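Local coordinates for tRNA(Phe) 7-((3-amino-3-carboxypropyl)-4-demethylwyosine(37)-N(4))-methyltransferase 1 (PDB 2IT2), which probably transfers a methyl group from S-adenosylmethionine to N-4 of a wyosine precursor at position 37 of tRNA(Phe), a step in wyosine-derivative biosynthesis, at residues I107-A112 / I144-S149; D117-V122 / S133-I138; C128-S133 / E186-L191; S55-V60 / L102-I107. One frame throughout, in Å; residues are numbered along the deposited sequence.

Interaction 1: residues I107-A112 / I144-S149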
loop_
_atom_site.group_PDB
_atom_site.type_symbol
_atom_site.label_atom_id
_atom_site.label_comp_id
_atom_site.label_asym_id
_atom_site.label_seq_id
_atom_site.Cartn_x
_atom_site.Cartn_y
_atom_site.Cartn_z
ATOM N N ILE B 107 -8.069 -1.463 -6.973
ATOM C CA ILE B 107 -7.920 -0.099 -6.483
ATOM C C ILE B 107 -9.073 0.731 -7.035
ATOM O O ILE B 107 -9.286 0.790 -8.246
ATOM C CB ILE B 107 -6.605 0.556 -6.953
ATOM C CG1 ILE B 107 -5.400 -0.240 -6.452
ATOM C CG2 ILE B 107 -6.555 2.002 -6.455
ATOM C CD1 ILE B 107 -4.068 0.327 -6.891
ATOM N N LEU B 108 -9.827 1.363 -6.143
ATOM C CA LEU B 108 -10.941 2.198 -6.574
ATOM C C LEU B 108 -10.660 3.626 -6.100
ATOM O O LEU B 108 -10.184 3.841 -4.974
ATOM C CB LEU B 108 -12.267 1.692 -5.970
ATOM C CG LEU B 108 -12.611 0.192 -6.028
ATOM C CD1 LEU B 108 -13.886 -0.072 -5.243
ATOM C CD2 LEU B 108 -12.766 -0.270 -7.479
ATOM N N HIS B 109 -10.903 4.595 -6.972
ATOM C CA HIS B 109 -10.720 5.992 -6.614
ATOM C C HIS B 109 -12.111 6.600 -6.638
ATOM O O HIS B 109 -12.828 6.495 -7.641
ATOM C CB HIS B 109 -9.776 6.681 -7.601
ATOM C CG HIS B 109 -8.338 6.327 -7.385
ATOM N ND1 HIS B 109 -7.333 6.725 -8.247
ATOM C CD2 HIS B 109 -7.730 5.642 -6.392
ATOM C CE1 HIS B 109 -6.173 6.300 -7.785
ATOM N NE2 HIS B 109 -6.381 5.640 -6.663
ATOM N N VAL B 110 -12.499 7.204 -5.513
ATOM C CA VAL B 110 -13.830 7.785 -5.388
ATOM C C VAL B 110 -13.833 9.239 -4.891
ATOM O O VAL B 110 -13.234 9.560 -3.867
ATOM C CB VAL B 110 -14.704 6.933 -4.427
ATOM C CG1 VAL B 110 -16.110 7.476 -4.402
ATOM C CG2 VAL B 110 -14.742 5.460 -4.859
ATOM N N GLY B 111 -14.508 10.121 -5.621
ATOM C CA GLY B 111 -14.575 11.508 -5.188
ATOM C C GLY B 111 -15.716 11.644 -4.187
ATOM O O GLY B 111 -16.714 10.949 -4.305
ATOM N N ALA B 112 -15.557 12.523 -3.197
ATOM C CA ALA B 112 -16.588 12.734 -2.174
ATOM C C ALA B 112 -16.949 14.207 -2.057
ATOM O O ALA B 112 -16.096 15.079 -2.213
ATOM C CB ALA B 112 -16.105 12.203 -0.813
ATOM N N ILE B 144 -10.318 12.828 -3.081
ATOM C CA ILE B 144 -10.340 11.435 -3.526
ATOM C C ILE B 144 -10.076 10.470 -2.390
ATOM O O ILE B 144 -9.144 10.649 -1.599
ATOM C CB ILE B 144 -9.275 11.166 -4.647
ATOM C CG1 ILE B 144 -9.567 12.024 -5.887
ATOM C CG2 ILE B 144 -9.244 9.674 -5.023
ATOM C CD1 ILE B 144 -10.902 11.766 -6.531
ATOM N N VAL B 145 -10.948 9.473 -2.312
ATOM C CA VAL B 145 -10.844 8.383 -1.359
ATOM C C VAL B 145 -10.297 7.210 -2.187
ATOM O O VAL B 145 -10.737 6.983 -3.321
ATOM C CB VAL B 145 -12.225 7.980 -0.815
ATOM C CG1 VAL B 145 -12.144 6.617 -0.158
ATOM C CG2 VAL B 145 -12.705 9.022 0.185
ATOM N N GLU B 146 -9.316 6.497 -1.646
ATOM C CA GLU B 146 -8.746 5.326 -2.330
ATOM C C GLU B 146 -9.140 4.109 -1.515
ATOM O O GLU B 146 -9.003 4.110 -0.290
ATOM C CB GLU B 146 -7.218 5.409 -2.399
ATOM C CG GLU B 146 -6.545 4.239 -3.106
ATOM C CD GLU B 146 -5.070 4.494 -3.314
ATOM O OE1 GLU B 146 -4.322 4.500 -2.314
ATOM O OE2 GLU B 146 -4.658 4.704 -4.475
ATOM N N ILE B 147 -9.649 3.083 -2.198
ATOM C CA ILE B 147 -10.070 1.824 -1.576
ATOM C C ILE B 147 -9.115 0.747 -2.090
ATOM O O ILE B 147 -8.957 0.572 -3.301
ATOM C CB ILE B 147 -11.524 1.493 -1.971
ATOM C CG1 ILE B 147 -12.454 2.590 -1.445
ATOM C CG2 ILE B 147 -11.928 0.112 -1.452
ATOM C CD1 ILE B 147 -13.898 2.424 -1.862
ATOM N N ARG B 148 -8.475 0.031 -1.173
ATOM C CA ARG B 148 -7.495 -0.982 -1.550
ATOM C C ARG B 148 -7.360 -2.023 -0.448
ATOM O O ARG B 148 -7.566 -1.714 0.727
ATOM C CB ARG B 148 -6.155 -0.279 -1.796
ATOM C CG ARG B 148 -5.059 -1.133 -2.394
ATOM C CD ARG B 148 -3.890 -0.255 -2.829
ATOM N NE ARG B 148 -3.213 0.371 -1.699
ATOM C CZ ARG B 148 -2.329 -0.236 -0.911
ATOM N NH1 ARG B 148 -1.993 -1.505 -1.115
ATOM N NH2 ARG B 148 -1.783 0.434 0.095
ATOM N N SER B 149 -7.009 -3.250 -0.833
ATOM C CA SER B 149 -6.840 -4.361 0.104
ATOM C C SER B 149 -5.352 -4.606 0.360
ATOM O O SER B 149 -4.496 -4.102 -0.372
ATOM C CB SER B 149 -7.497 -5.632 -0.460
ATOM O OG SER B 149 -7.716 -6.603 0.556
#
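E146 OE2 accepts a hydrogen bond from H109 NE2 at 2.9 Å, and K136 NZ adds a long, weak ion pair to the same oxygen. The donor meets OE2 on the anti side of the carboxylate, 19° out of its plane. The oxygen lies close to the imidazole plane. Ring and carboxylate are turned 29° from each other, and the two side chains run side by side in the same direction. E146 CG is anti to the backbone N (chi1 -179°), which lays it against the ring edge, 3.8 Å from H109 CD2. An alanine in place of H109 would probably leave E146 OE2 without its NE2 donor, and E146 CG without the ring edge it lies against. Beneath this pair the backbones form an antiparallel ladder in the antiparallel sheet of this TYW3-family protein. L108 with I147 and V110 with V145 are hydrogen-bonded pairs; V110 N reaches V145 O at 2.8 Å. H109 with E146 is a non-hydrogen-bonded pair. Farther along the same face, I107 CG1 lies 3.9 Å from R148 CD. The guanidinium of R148 makes a cation-pi contact with Y132 of the second subunit. L108, V110, V145 and I147 occupy the other face. There L108 CB meets I147 CB at 4.1 Å, and helix 115-127 packs on V110 and V145.

Interaction 2: residues D117-V122 / S133-I138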
loop_
_atom_site.group_PDB
_atom_site.type_symbol
_atom_site.label_atom_id
_atom_site.label_comp_id
_atom_site.label_asym_id
_atom_site.label_seq_id
_atom_site.Cartn_x
_atom_site.Cartn_y
_atom_site.Cartn_z
ATOM N N ASP B 117 -18.367 12.804 4.258
ATOM C CA ASP B 117 -18.777 11.748 3.330
ATOM C C ASP B 117 -17.586 10.847 3.058
ATOM O O ASP B 117 -17.726 9.634 3.010
ATOM C CB ASP B 117 -19.295 12.325 2.005
ATOM C CG ASP B 117 -20.591 13.089 2.169
ATOM O OD1 ASP B 117 -21.469 12.606 2.917
ATOM O OD2 ASP B 117 -20.732 14.164 1.547
ATOM N N ALA B 118 -16.413 11.448 2.892
ATOM C CA ALA B 118 -15.214 10.664 2.632
ATOM C C ALA B 118 -14.898 9.717 3.783
ATOM O O ALA B 118 -14.624 8.538 3.572
ATOM C CB ALA B 118 -14.047 11.583 2.383
ATOM N N VAL B 119 -14.924 10.225 5.012
ATOM C CA VAL B 119 -14.626 9.373 6.160
ATOM C C VAL B 119 -15.648 8.245 6.318
ATOM O O VAL B 119 -15.299 7.130 6.714
ATOM C CB VAL B 119 -14.569 10.204 7.447
ATOM C CG1 VAL B 119 -14.368 9.301 8.657
ATOM C CG2 VAL B 119 -13.445 11.202 7.341
ATOM N N LYS B 120 -16.912 8.531 6.021
ATOM C CA LYS B 120 -17.931 7.499 6.108
ATOM C C LYS B 120 -17.615 6.368 5.133
ATOM O O LYS B 120 -17.757 5.202 5.474
ATOM C CB LYS B 120 -19.303 8.064 5.770
ATOM C CG LYS B 120 -19.899 8.903 6.865
ATOM C CD LYS B 120 -21.220 9.496 6.412
ATOM C CE LYS B 120 -22.215 8.421 5.969
ATOM N NZ LYS B 120 -22.511 7.430 7.041
ATOM N N LEU B 121 -17.192 6.720 3.919
ATOM C CA LEU B 121 -16.874 5.714 2.904
ATOM C C LEU B 121 -15.632 4.912 3.274
ATOM O O LEU B 121 -15.590 3.704 3.075
ATOM C CB LEU B 121 -16.670 6.386 1.536
ATOM C CG LEU B 121 -16.138 5.512 0.379
ATOM C CD1 LEU B 121 -17.081 4.345 0.124
ATOM C CD2 LEU B 121 -15.997 6.343 -0.897
ATOM N N VAL B 122 -14.620 5.592 3.803
ATOM C CA VAL B 122 -13.397 4.903 4.184
ATOM C C VAL B 122 -13.714 3.858 5.239
ATOM O O VAL B 122 -13.277 2.710 5.155
ATOM C CB VAL B 122 -12.353 5.882 4.732
ATOM C CG1 VAL B 122 -11.238 5.111 5.437
ATOM C CG2 VAL B 122 -11.790 6.710 3.593
ATOM N N SER B 133 -7.745 1.501 2.892
ATOM C CA SER B 133 -8.565 2.573 2.357
ATOM C C SER B 133 -8.298 3.855 3.138
ATOM O O SER B 133 -8.094 3.817 4.361
ATOM C CB SER B 133 -10.043 2.187 2.424
ATOM O OG SER B 133 -10.293 1.021 1.640
ATOM N N ASN B 134 -8.314 4.990 2.446
ATOM C CA ASN B 134 -8.026 6.258 3.115
ATOM C C ASN B 134 -8.331 7.455 2.224
ATOM O O ASN B 134 -8.908 7.299 1.158
ATOM C CB ASN B 134 -6.545 6.277 3.509
ATOM C CG ASN B 134 -5.637 5.838 2.372
ATOM O OD1 ASN B 134 -5.678 6.396 1.273
ATOM N ND2 ASN B 134 -4.810 4.825 2.632
ATOM N N ILE B 135 -7.980 8.658 2.673
ATOM C CA ILE B 135 -8.188 9.835 1.846
ATOM C C ILE B 135 -6.840 10.092 1.193
ATOM O O ILE B 135 -5.884 10.481 1.857
ATOM C CB ILE B 135 -8.618 11.043 2.677
ATOM C CG1 ILE B 135 -10.028 10.784 3.228
ATOM C CG2 ILE B 135 -8.533 12.306 1.825
ATOM C CD1 ILE B 135 -10.499 11.797 4.251
ATOM N N LYS B 136 -6.775 9.843 -0.112
ATOM C CA LYS B 136 -5.551 9.973 -0.905
ATOM C C LYS B 136 -5.160 11.413 -1.176
ATOM O O LYS B 136 -3.990 11.784 -1.081
ATOM C CB LYS B 136 -5.738 9.231 -2.249
ATOM C CG LYS B 136 -4.563 9.308 -3.238
ATOM C CD LYS B 136 -4.960 8.768 -4.617
ATOM C CE LYS B 136 -3.798 8.830 -5.598
ATOM N NZ LYS B 136 -2.626 8.038 -5.139
ATOM N N SER B 137 -6.145 12.238 -1.493
ATOM C CA SER B 137 -5.838 13.609 -1.819
ATOM C C SER B 137 -6.982 14.585 -1.602
ATOM O O SER B 137 -8.155 14.226 -1.677
ATOM C CB SER B 137 -5.371 13.668 -3.280
ATOM O OG SER B 137 -6.328 13.092 -4.158
ATOM N N ILE B 138 -6.622 15.830 -1.317
ATOM C CA ILE B 138 -7.614 16.871 -1.143
ATOM C C ILE B 138 -7.081 18.087 -1.868
ATOM O O ILE B 138 -6.049 18.629 -1.490
ATOM C CB ILE B 138 -7.815 17.236 0.322
ATOM C CG1 ILE B 138 -8.167 15.989 1.136
ATOM C CG2 ILE B 138 -8.928 18.254 0.431
ATOM C CD1 ILE B 138 -8.428 16.284 2.599
#
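V122 sets its two methyl groups against different parts of the opposing backbone. V122 CG1 is anti to the backbone N (chi1 166°) and sits 3.6 Å from S133 O. V122 CG2, anti to the carbonyl carbon, rests 3.8 Å from N134 C. Both methyls therefore press on main chain rather than on a side-chain tip. I135 answers from the strand with the end of its longer branch. I135 CD1 comes 4.0 Å from A118 CB, which points toward the strand. V119 points away from the strand, yet V119 CG2 still comes 4.3 Å from I135 CD1. I135 CD1 thus touches two successive residues of the helix. No hydrogen bond crosses between the two segments. S133 OG instead bonds to F130 O, with a weak bond from R148 N besides. I135 also packs on I135 of the second subunit and makes backbone hydrogen bonds to that chain. Just beyond I135 the strand carries a classic beta bulge, in which K136 and S137 both face I144. The axes of the helix and strand segments approach to 8.3 Å, with their N-to-C directions 129° apart. This is apolar packing of helix 115-127 on a strand of the antiparallel sheet.

Interaction 3: residues C128-S133 / E186-L191; sequences CGFKYS and EKLKRL
K187 NZ donates a hydrogen bond to G129 O at 2.9 Å, in the carbonyl plane and on a lone pair. The lysine chain is extended beyond CG, and its methylenes follow the loop: K187 CG lies 3.7 Å from C128 O and K187 CD 3.4 Å from G129 O. Nearby, the R190 guanidinium lies with one face over C128 O. That oxygen is 3.2 Å above the guanidinium plane, over its centre, and makes no hydrogen bond to NH2. C128 SG packs on L191, 4.0 Å from L191 CD1. The F130 ring slides past the lysine chain in the opposite direction. At the ring edge F130 CE2 approaches K187 O at 3.4 Å, and F130 CZ meets K187 CB at 3.6 Å. L188 CD2 and L191 CD2 approach the ring obliquely. The contact docks the loop after helix 115-127 on the long C-terminal helix 167-194. A Schellman motif ends helix 115-127, and G129 takes its positive phi (108°). A CB on G129 would clash with K187 CE. Farther out, S149 OG hydrogen-bonds both K187 NZ and G129 O, tying lysine and carbonyl to a third segment. E151 gives K187 NZ a long, weak ion pair. Beyond G129, a type I turn spans F130 to S133, where S133 OG bonds F130 O at 2.8 Å. I147 of strand 143-148 packs on F130.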
loop_
_atom_site.group_PDB
_atom_site.type_symbol
_atom_site.label_atom_id
_atom_site.label_comp_id
_atom_site.label_asym_id
_atom_site.label_seq_id
_atom_site.Cartn_x
_atom_site.Cartn_y
_atom_site.Cartn_z
ATOM N N CYS B 128 -15.448 -3.803 4.882
ATOM C CA CYS B 128 -15.685 -4.808 3.846
ATOM C C CYS B 128 -14.433 -5.586 3.464
ATOM O O CYS B 128 -14.470 -6.434 2.571
ATOM C CB CYS B 128 -16.290 -4.157 2.598
ATOM S SG CYS B 128 -17.975 -3.561 2.863
ATOM N N GLY B 129 -13.326 -5.292 4.136
ATOM C CA GLY B 129 -12.093 -6.003 3.849
ATOM C C GLY B 129 -11.027 -5.220 3.112
ATOM O O GLY B 129 -10.019 -5.792 2.706
ATOM N N PHE B 130 -11.228 -3.919 2.939
ATOM C CA PHE B 130 -10.238 -3.105 2.240
ATOM C C PHE B 130 -9.537 -2.247 3.294
ATOM O O PHE B 130 -9.801 -1.059 3.447
ATOM C CB PHE B 130 -10.925 -2.250 1.159
ATOM C CG PHE B 130 -11.544 -3.062 0.033
ATOM C CD1 PHE B 130 -10.768 -3.502 -1.039
ATOM C CD2 PHE B 130 -12.899 -3.367 0.039
ATOM C CE1 PHE B 130 -11.346 -4.237 -2.095
ATOM C CE2 PHE B 130 -13.482 -4.094 -1.001
ATOM C CZ PHE B 130 -12.706 -4.529 -2.071
ATOM N N LYS B 131 -8.621 -2.875 4.021
ATOM C CA LYS B 131 -7.916 -2.196 5.097
ATOM C C LYS B 131 -7.066 -1.009 4.679
ATOM O O LYS B 131 -6.852 -0.083 5.471
ATOM C CB LYS B 131 -7.069 -3.208 5.870
ATOM C CG LYS B 131 -7.888 -4.088 6.793
ATOM C CD LYS B 131 -8.503 -3.253 7.908
ATOM C CE LYS B 131 -9.304 -4.100 8.889
ATOM N NZ LYS B 131 -9.878 -3.283 10.003
ATOM N N TYR B 132 -6.583 -1.013 3.443
ATOM C CA TYR B 132 -5.759 0.095 2.982
ATOM C C TYR B 132 -6.566 1.227 2.348
ATOM O O TYR B 132 -6.129 1.851 1.384
ATOM C CB TYR B 132 -4.679 -0.395 2.008
ATOM C CG TYR B 132 -3.569 -1.199 2.658
ATOM C CD1 TYR B 132 -3.125 -0.900 3.948
ATOM C CD2 TYR B 132 -2.922 -2.221 1.960
ATOM C CE1 TYR B 132 -2.063 -1.600 4.527
ATOM C CE2 TYR B 132 -1.859 -2.923 2.527
ATOM C CZ TYR B 132 -1.434 -2.607 3.808
ATOM O OH TYR B 132 -0.372 -3.285 4.362
ATOM N N SER B 133 -7.745 1.501 2.892
ATOM C CA SER B 133 -8.565 2.573 2.357
ATOM C C SER B 133 -8.298 3.855 3.138
ATOM O O SER B 133 -8.094 3.817 4.361
ATOM C CB SER B 133 -10.043 2.187 2.424
ATOM O OG SER B 133 -10.293 1.021 1.640
ATOM N N GLU B 186 -14.545 -11.417 -3.906
ATOM C CA GLU B 186 -15.530 -11.558 -2.836
ATOM C C GLU B 186 -15.714 -10.229 -2.120
ATOM O O GLU B 186 -16.839 -9.833 -1.826
ATOM C CB GLU B 186 -15.072 -12.596 -1.814
ATOM C CG GLU B 186 -15.007 -14.010 -2.321
ATOM C CD GLU B 186 -14.082 -14.853 -1.472
ATOM O OE1 GLU B 186 -14.113 -14.700 -0.234
ATOM O OE2 GLU B 186 -13.327 -15.674 -2.034
ATOM N N LYS B 187 -14.604 -9.555 -1.828
ATOM C CA LYS B 187 -14.641 -8.266 -1.148
ATOM C C LYS B 187 -15.319 -7.189 -1.996
ATOM O O LYS B 187 -16.021 -6.324 -1.468
ATOM C CB LYS B 187 -13.219 -7.829 -0.771
ATOM C CG LYS B 187 -12.602 -8.695 0.315
ATOM C CD LYS B 187 -11.215 -8.224 0.697
ATOM C CE LYS B 187 -10.690 -9.049 1.863
ATOM N NZ LYS B 187 -9.336 -8.595 2.254
ATOM N N LEU B 188 -15.118 -7.227 -3.308
ATOM C CA LEU B 188 -15.755 -6.230 -4.160
ATOM C C LEU B 188 -17.269 -6.421 -4.150
ATOM O O LEU B 188 -18.023 -5.448 -4.102
ATOM C CB LEU B 188 -15.208 -6.314 -5.592
ATOM C CG LEU B 188 -13.762 -5.827 -5.787
ATOM C CD1 LEU B 188 -13.221 -6.319 -7.126
ATOM C CD2 LEU B 188 -13.713 -4.303 -5.703
ATOM N N LYS B 189 -17.717 -7.672 -4.186
ATOM C CA LYS B 189 -19.148 -7.947 -4.156
ATOM C C LYS B 189 -19.725 -7.540 -2.800
ATOM O O LYS B 189 -20.839 -7.012 -2.732
ATOM C CB LYS B 189 -19.421 -9.427 -4.424
ATOM C CG LYS B 189 -19.144 -9.843 -5.852
ATOM C CD LYS B 189 -19.549 -11.280 -6.080
ATOM C CE LYS B 189 -19.351 -11.670 -7.526
ATOM N NZ LYS B 189 -17.917 -11.636 -7.915
ATOM N N ARG B 190 -18.977 -7.771 -1.724
ATOM C CA ARG B 190 -19.445 -7.385 -0.389
ATOM C C ARG B 190 -19.640 -5.865 -0.320
ATOM O O ARG B 190 -20.660 -5.379 0.178
ATOM C CB ARG B 190 -18.447 -7.827 0.683
ATOM C CG ARG B 190 -18.543 -9.293 1.057
ATOM C CD ARG B 190 -17.362 -9.701 1.924
ATOM N NE ARG B 190 -17.189 -8.858 3.106
ATOM C CZ ARG B 190 -16.124 -8.913 3.903
ATOM N NH1 ARG B 190 -15.144 -9.764 3.636
ATOM N NH2 ARG B 190 -16.037 -8.125 4.967
ATOM N N LEU B 191 -18.659 -5.115 -0.813
ATOM C CA LEU B 191 -18.730 -3.660 -0.820
ATOM C C LEU B 191 -19.941 -3.163 -1.617
ATOM O O LEU B 191 -20.650 -2.242 -1.187
ATOM C CB LEU B 191 -17.442 -3.081 -1.425
ATOM C CG LEU B 191 -17.346 -1.549 -1.532
ATOM C CD1 LEU B 191 -17.530 -0.916 -0.152
ATOM C CD2 LEU B 191 -15.999 -1.153 -2.129
#

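Interaction 4: residues S55-V60 / L102-I107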
loop_
_atom_site.group_PDB
_atom_site.type_symbol
_atom_site.label_atom_id
_atom_site.label_comp_id
_atom_site.label_asym_id
_atom_site.label_seq_id
_atom_site.Cartn_x
_atom_site.Cartn_y
_atom_site.Cartn_z
ATOM N N SER B 55 -10.107 -3.951 -10.936
ATOM C CA SER B 55 -10.578 -5.067 -10.092
ATOM C C SER B 55 -9.587 -6.122 -9.600
ATOM O O SER B 55 -10.004 -7.200 -9.166
ATOM C CB SER B 55 -11.724 -5.805 -10.796
ATOM O OG SER B 55 -11.261 -6.470 -11.964
ATOM N N GLY B 56 -8.296 -5.819 -9.655
ATOM C CA GLY B 56 -7.291 -6.768 -9.197
ATOM C C GLY B 56 -6.539 -7.370 -10.364
ATOM O O GLY B 56 -7.096 -7.525 -11.442
ATOM N N ARG B 57 -5.275 -7.728 -10.169
ATOM C CA ARG B 57 -4.542 -8.294 -11.287
ATOM C C ARG B 57 -3.426 -9.261 -10.941
ATOM O O ARG B 57 -2.768 -9.135 -9.908
ATOM C CB ARG B 57 -3.957 -7.168 -12.138
ATOM C CG ARG B 57 -2.801 -6.432 -11.490
ATOM C CD ARG B 57 -2.088 -5.543 -12.509
ATOM N NE ARG B 57 -0.848 -4.960 -11.997
ATOM C CZ ARG B 57 -0.783 -4.093 -10.993
ATOM N NH1 ARG B 57 -1.888 -3.696 -10.374
ATOM N NH2 ARG B 57 0.395 -3.620 -10.604
ATOM N N ILE B 58 -3.241 -10.239 -11.820
ATOM C CA ILE B 58 -2.159 -11.209 -11.694
ATOM C C ILE B 58 -1.325 -10.891 -12.918
ATOM O O ILE B 58 -1.861 -10.673 -14.008
ATOM C CB ILE B 58 -2.656 -12.676 -11.757
ATOM C CG1 ILE B 58 -3.547 -12.968 -10.543
ATOM C CG2 ILE B 58 -1.454 -13.641 -11.792
ATOM C CD1 ILE B 58 -4.294 -14.276 -10.619
ATOM N N SER B 59 -0.015 -10.835 -12.748
ATOM C CA SER B 59 0.824 -10.496 -13.871
ATOM C C SER B 59 2.142 -11.236 -13.887
ATOM O O SER B 59 2.646 -11.651 -12.853
ATOM C CB SER B 59 1.124 -8.996 -13.843
ATOM O OG SER B 59 -0.036 -8.218 -13.587
ATOM N N VAL B 60 2.673 -11.421 -15.085
ATOM C CA VAL B 60 3.989 -12.002 -15.255
ATOM C C VAL B 60 4.642 -10.885 -16.041
ATOM O O VAL B 60 4.255 -10.605 -17.179
ATOM C CB VAL B 60 3.988 -13.280 -16.091
ATOM C CG1 VAL B 60 5.419 -13.625 -16.462
ATOM C CG2 VAL B 60 3.373 -14.422 -15.295
ATOM N N LEU B 102 3.412 -11.285 -10.144
ATOM C CA LEU B 102 2.821 -10.333 -9.211
ATOM C C LEU B 102 1.314 -10.488 -9.047
ATOM O O LEU B 102 0.601 -10.844 -9.992
ATOM C CB LEU B 102 3.088 -8.886 -9.677
ATOM C CG LEU B 102 4.525 -8.491 -10.050
ATOM C CD1 LEU B 102 4.551 -7.080 -10.632
ATOM C CD2 LEU B 102 5.421 -8.584 -8.830
ATOM N N VAL B 103 0.851 -10.240 -7.828
ATOM C CA VAL B 103 -0.577 -10.223 -7.533
ATOM C C VAL B 103 -0.820 -8.871 -6.860
ATOM O O VAL B 103 -0.133 -8.523 -5.893
ATOM C CB VAL B 103 -1.014 -11.348 -6.580
ATOM C CG1 VAL B 103 -2.491 -11.187 -6.248
ATOM C CG2 VAL B 103 -0.799 -12.686 -7.234
ATOM N N ARG B 104 -1.780 -8.109 -7.382
ATOM C CA ARG B 104 -2.110 -6.791 -6.838
ATOM C C ARG B 104 -3.601 -6.629 -6.581
ATOM O O ARG B 104 -4.435 -7.096 -7.356
ATOM C CB ARG B 104 -1.644 -5.683 -7.787
ATOM C CG ARG B 104 -0.138 -5.600 -7.923
ATOM C CD ARG B 104 0.503 -5.129 -6.627
ATOM N NE ARG B 104 1.947 -4.952 -6.755
ATOM C CZ ARG B 104 2.839 -5.923 -6.593
ATOM N NH1 ARG B 104 2.435 -7.146 -6.290
ATOM N NH2 ARG B 104 4.137 -5.669 -6.740
ATOM N N SER B 105 -3.911 -5.936 -5.490
ATOM C CA SER B 105 -5.290 -5.681 -5.068
ATOM C C SER B 105 -6.040 -4.724 -5.975
ATOM O O SER B 105 -5.429 -3.925 -6.689
ATOM C CB SER B 105 -5.288 -5.096 -3.649
ATOM O OG SER B 105 -6.501 -4.396 -3.380
ATOM N N PRO B 106 -7.382 -4.812 -5.979
ATOM C CA PRO B 106 -8.149 -3.891 -6.815
ATOM C C PRO B 106 -7.916 -2.514 -6.175
ATOM O O PRO B 106 -7.591 -2.419 -4.980
ATOM C CB PRO B 106 -9.603 -4.355 -6.621
ATOM C CG PRO B 106 -9.486 -5.790 -6.284
ATOM C CD PRO B 106 -8.250 -5.852 -5.398
ATOM N N ILE B 107 -8.069 -1.463 -6.973
ATOM C CA ILE B 107 -7.920 -0.099 -6.483
ATOM C C ILE B 107 -9.073 0.731 -7.035
ATOM O O ILE B 107 -9.286 0.790 -8.246
ATOM C CB ILE B 107 -6.605 0.556 -6.953
ATOM C CG1 ILE B 107 -5.400 -0.240 -6.452
ATOM C CG2 ILE B 107 -6.555 2.002 -6.455
ATOM C CD1 ILE B 107 -4.068 0.327 -6.891
HETATM O O HOH W 1 -4.734 -3.976 -9.413
#
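R57 and R104 pair across the strands through their backbones, with R57 N to R104 O at 3.0 Å and R104 N to R57 O at 2.9 Å. S59 and L102 form a second antiparallel hydrogen-bonded pair; S59 N to L102 O and L102 N to S59 O are both 2.8 Å. Between them, I58 and V103 are a non-hydrogen-bonded pair. The R57 guanidinium rests on the R104 methylenes CB and CG; no hydrogen bond joins the two side chains. One face of it lies over R104 CG, while R57 NH1 is 3.3 Å from R104 CB. The two guanidinium planes are 62° apart. R104 NH2 forms a salt bridge with D154, and R104 NH1 bonds V103 O and M153 O. A water in the R57 guanidinium plane links NH1, by a weak bond, to S105 O. An alanine in place of R57 would probably leave R104 CB and CG without the guanidinium packed on them, and this water without its weak NH1 partner. I58 CG1 makes an apolar contact with V103 CG2 at 4.3 Å. P106 CG is in van der Waals contact with the backbone at S55 O. Strand 73-78 flanks strand 48-63, and R104 and V103 border strand 153-159. Helix 167-194 packs on I58, V103 and P106.

Overall arrangement
Interactions 1 and 4 share I107 and use successive parts of strand 98-112; their centres are about 16 Å apart. They also touch where S149 N bonds S105 OG at 2.8 Å. Interaction 2 lies about 7 Å from interaction 1, centre to centre. There K136 N meets I144 O at 2.9 Å, joining strands 134-138 and 143-148. Interaction 3 shares S133 with interaction 2. It reaches interaction 1 through S149 OG, 3.1 Å from K187 NZ, and interaction 4 through L188 CD1, 3.9 Å from P106 CG. Interactions 2 and 4 do not touch, and their centres are about 22 Å apart. Interactions 1, 2 and 3 reach the second subunit; interaction 4 does not.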